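Local coordinates for 3-methyladenine DNA glycosylase (Helicobacter pylori, PDB 1PU6), which excises alkylated bases such as 3-methyladenine from DNA, opening base excision repair as a helix-hairpin-helix glycosylase, at residues P21-P26 and S194-Y199. Sequence-based numbering, arbitrary orientation.
Sequences PAWWWP and SLAQLY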
ATOM      1  N   PRO A  21      -4.020  12.477   4.662  1.00 21.99           N
ATOM      2  CA  PRO A  21      -2.956  12.410   5.684  1.00 21.16           C
ATOM      3  C   PRO A  21      -1.515  12.400   5.051  1.00 20.26           C
ATOM      4  O   PRO A  21      -1.371  12.292   3.866  1.00 19.03           O
ATOM      5  CB  PRO A  21      -3.243  11.103   6.443  1.00 23.78           C
ATOM      6  CG  PRO A  21      -4.062  10.245   5.490  1.00 21.54           C
ATOM      7  CD  PRO A  21      -4.830  11.231   4.576  1.00 22.10           C
ATOM      8  N   ALA A  22      -0.491  12.605   5.870  1.00 20.21           N
ATOM      9  CA  ALA A  22       0.883  12.897   5.427  1.00 18.64           C
ATOM     10  C   ALA A  22       1.486  11.832   4.482  1.00 16.74           C
ATOM     11  O   ALA A  22       2.278  12.161   3.607  1.00 16.51           O
ATOM     12  CB  ALA A  22       1.798  12.982   6.648  1.00 20.15           C
ATOM     13  N   TRP A  23       1.156  10.573   4.733  1.00 16.90           N
ATOM     14  CA  TRP A  23       1.656   9.476   3.869  1.00 14.76           C
ATOM     15  C   TRP A  23       0.542   8.934   2.934  1.00 16.15           C
ATOM     16  O   TRP A  23       0.684   7.859   2.401  1.00 15.76           O
ATOM     17  CB  TRP A  23       2.235   8.304   4.709  1.00 15.73           C
ATOM     18  CG  TRP A  23       3.626   8.581   5.308  1.00 15.29           C
ATOM     19  CD1 TRP A  23       3.967   9.525   6.287  1.00 18.65           C
ATOM     20  CD2 TRP A  23       4.827   7.879   4.996  1.00 14.71           C
ATOM     21  NE1 TRP A  23       5.315   9.440   6.551  1.00 18.33           N
ATOM     22  CE2 TRP A  23       5.871   8.456   5.760  1.00 17.66           C
ATOM     23  CE3 TRP A  23       5.126   6.826   4.106  1.00 16.73           C
ATOM     24  CZ2 TRP A  23       7.210   7.991   5.691  1.00 18.30           C
ATOM     25  CZ3 TRP A  23       6.470   6.353   4.007  1.00 17.83           C
ATOM     26  CH2 TRP A  23       7.491   6.946   4.798  1.00 18.31           C
ATOM     27  N   TRP A  24      -0.563   9.704   2.794  1.00 15.53           N
ATOM     28  CA  TRP A  24      -1.749   9.420   1.963  1.00 14.97           C
ATOM     29  C   TRP A  24      -2.605   8.268   2.503  1.00 14.80           C
ATOM     30  O   TRP A  24      -3.827   8.428   2.719  1.00 16.36           O
ATOM     31  CB  TRP A  24      -1.400   9.199   0.483  1.00 16.36           C
ATOM     32  CG  TRP A  24      -2.624   8.854  -0.357  1.00 17.00           C
ATOM     33  CD1 TRP A  24      -3.672   9.697  -0.696  1.00 16.38           C
ATOM     34  CD2 TRP A  24      -2.923   7.592  -0.927  1.00 14.44           C
ATOM     35  NE1 TRP A  24      -4.596   9.009  -1.442  1.00 17.51           N
ATOM     36  CE2 TRP A  24      -4.144   7.718  -1.630  1.00 17.64           C
ATOM     37  CE3 TRP A  24      -2.243   6.362  -0.983  1.00 15.59           C
ATOM     38  CZ2 TRP A  24      -4.727   6.646  -2.345  1.00 18.03           C
ATOM     39  CZ3 TRP A  24      -2.821   5.304  -1.693  1.00 17.78           C
ATOM     40  CH2 TRP A  24      -4.042   5.468  -2.388  1.00 18.65           C
ATOM     41  N   TRP A  25      -1.975   7.098   2.693  1.00 13.77           N
ATOM     42  CA  TRP A  25      -2.737   5.914   3.173  1.00 14.13           C
ATOM     43  C   TRP A  25      -3.166   6.233   4.648  1.00 15.97           C
ATOM     44  O   TRP A  25      -2.300   6.617   5.474  1.00 15.67           O
ATOM     45  CB  TRP A  25      -1.774   4.702   3.119  1.00 14.16           C
ATOM     46  CG  TRP A  25      -2.447   3.392   3.175  1.00 14.03           C
ATOM     47  CD1 TRP A  25      -3.131   2.841   4.226  1.00 15.01           C
ATOM     48  CD2 TRP A  25      -2.470   2.430   2.111  1.00 14.40           C
ATOM     49  NE1 TRP A  25      -3.588   1.587   3.869  1.00 17.71           N
ATOM     50  CE2 TRP A  25      -3.198   1.305   2.580  1.00 16.58           C
ATOM     51  CE3 TRP A  25      -1.979   2.426   0.781  1.00 15.61           C
ATOM     52  CZ2 TRP A  25      -3.444   0.173   1.775  1.00 16.92           C
ATOM     53  CZ3 TRP A  25      -2.211   1.291  -0.033  1.00 14.10           C
ATOM     54  CH2 TRP A  25      -2.942   0.184   0.478  1.00 17.47           C
ATOM     55  N   PRO A  26      -4.446   6.065   5.007  1.00 16.45           N
ATOM     56  CA  PRO A  26      -4.864   6.297   6.404  1.00 17.68           C
ATOM     57  C   PRO A  26      -4.204   5.300   7.373  1.00 17.85           C
ATOM     58  O   PRO A  26      -4.122   4.098   7.090  1.00 18.45           O
ATOM     59  CB  PRO A  26      -6.408   6.132   6.400  1.00 18.76           C
ATOM     60  CG  PRO A  26      -6.742   5.602   5.088  1.00 21.93           C
ATOM     61  CD  PRO A  26      -5.545   5.609   4.132  1.00 17.12           C
ATOM     62  N   SER A 194      11.346  12.449   3.461  1.00 19.11           N
ATOM     63  CA  SER A 194      12.158  11.402   2.873  1.00 18.54           C
ATOM     64  C   SER A 194      11.680  10.931   1.495  1.00 17.74           C
ATOM     65  O   SER A 194      10.510  11.127   1.088  1.00 16.34           O
ATOM     66  CB  SER A 194      12.149  10.184   3.813  1.00 19.73           C
ATOM     67  OG  SER A 194      10.869   9.534   3.809  1.00 18.71           O
ATOM     68  N   LEU A 195      12.578  10.295   0.771  1.00 16.77           N
ATOM     69  CA  LEU A 195      12.228   9.692  -0.512  1.00 15.98           C
ATOM     70  C   LEU A 195      11.118   8.636  -0.347  1.00 15.73           C
ATOM     71  O   LEU A 195      10.224   8.565  -1.174  1.00 14.27           O
ATOM     72  CB  LEU A 195      13.495   9.067  -1.137  1.00 15.98           C
ATOM     73  CG  LEU A 195      13.273   8.340  -2.454  1.00 18.01           C
ATOM     74  CD1 LEU A 195      12.629   9.275  -3.486  1.00 20.04           C
ATOM     75  CD2 LEU A 195      14.609   7.729  -2.951  1.00 19.26           C
ATOM     76  N   ALA A 196      11.150   7.820   0.702  1.00 15.93           N
ATOM     77  CA  ALA A 196      10.014   6.899   0.916  1.00 16.17           C
ATOM     78  C   ALA A 196       8.645   7.624   1.040  1.00 14.67           C
ATOM     79  O   ALA A 196       7.631   7.188   0.444  1.00 14.41           O
ATOM     80  CB  ALA A 196      10.254   6.022   2.119  1.00 17.09           C
ATOM     81  N   GLN A 197       8.592   8.699   1.817  1.00 14.21           N
ATOM     82  CA  GLN A 197       7.312   9.438   1.939  1.00 13.61           C
ATOM     83  C   GLN A 197       6.937  10.078   0.605  1.00 14.19           C
ATOM     84  O   GLN A 197       5.736  10.193   0.281  1.00 13.60           O
ATOM     85  CB  GLN A 197       7.428  10.491   3.034  1.00 13.52           C
ATOM     86  CG  GLN A 197       6.042  11.090   3.368  1.00 14.88           C
ATOM     87  CD  GLN A 197       6.100  12.149   4.467  1.00 15.80           C
ATOM     88  OE1 GLN A 197       7.109  12.285   5.187  1.00 18.67           O
ATOM     89  NE2 GLN A 197       5.008  12.872   4.619  1.00 19.15           N
ATOM     90  N   LEU A 198       7.936  10.575  -0.141  1.00 13.83           N
ATOM     91  CA  LEU A 198       7.661  11.091  -1.472  1.00 13.50           C
ATOM     92  C   LEU A 198       6.955  10.008  -2.364  1.00 14.08           C
ATOM     93  O   LEU A 198       5.945  10.288  -3.007  1.00 13.16           O
ATOM     94  CB  LEU A 198       8.947  11.633  -2.134  1.00 14.54           C
ATOM     95  CG  LEU A 198       8.770  12.319  -3.478  1.00 14.99           C
ATOM     96  CD1 LEU A 198      10.014  13.365  -3.667  1.00 17.67           C
ATOM     97  CD2 LEU A 198       8.768  11.327  -4.613  1.00 18.23           C
ATOM     98  N   TYR A 199       7.490   8.777  -2.394  1.00 13.39           N
ATOM     99  CA  TYR A 199       6.845   7.729  -3.210  1.00 13.43           C
ATOM    100  C   TYR A 199       5.411   7.404  -2.685  1.00 13.27           C
ATOM    101  O   TYR A 199       4.489   7.159  -3.486  1.00 13.87           O
ATOM    102  CB  TYR A 199       7.713   6.458  -3.163  1.00 13.13           C
ATOM    103  CG  TYR A 199       8.979   6.471  -3.979  1.00 14.16           C
ATOM    104  CD1 TYR A 199      10.068   5.699  -3.582  1.00 14.98           C
ATOM    105  CD2 TYR A 199       9.071   7.146  -5.184  1.00 16.48           C
ATOM    106  CE1 TYR A 199      11.245   5.642  -4.321  1.00 17.32           C
ATOM    107  CE2 TYR A 199      10.276   7.094  -5.974  1.00 17.86           C
ATOM    108  CZ  TYR A 199      11.345   6.319  -5.521  1.00 15.34           C
ATOM    109  OH  TYR A 199      12.544   6.232  -6.260  1.00 21.44           O
TER
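A type I beta turn, P21 to W24, in the loop between helices 4-12 and 31-39 meets the first turn of helix 195-203. The turn is closed by W24 N donating to P21 O (2.9 Å), and it presents A22 O and the indole of W23 to the helix. W23 has CG anti to its carbonyl carbon, and one face of its ring receives Q197. The glutamine suits this place because its long chain is apolar up to a polar end: with CG anti to the backbone N (chi1 -169°) and the chain extended beyond, it crosses the indole, Q197 CG making a CH-pi contact 3.6 Å from the centroid of the W23 five-membered ring. Farther out the amide stacks on the pyrrole side, its plane 11° from the ring's, with Q197 CD 3.5 Å from W23 NE1. Q197 NE2 then donates to A22 O (3.0 Å, 154° at the hydrogen), reaching it from above the carbonyl plane; R201 gives that oxygen a second donor. At the other end of the indole, W23 CH2 lies 4.0 Å from A196 CB, a methyl small enough to let the ring approach the helix. S194 OG, at the N-cap, accepts from Q197 N (3.1 Å), a capping bond to the residue that carries the stack. A glutamine amide stacked on a tryptophan face thus joins a type I turn to an N-capped helix start in this helical HhH-GPD fold.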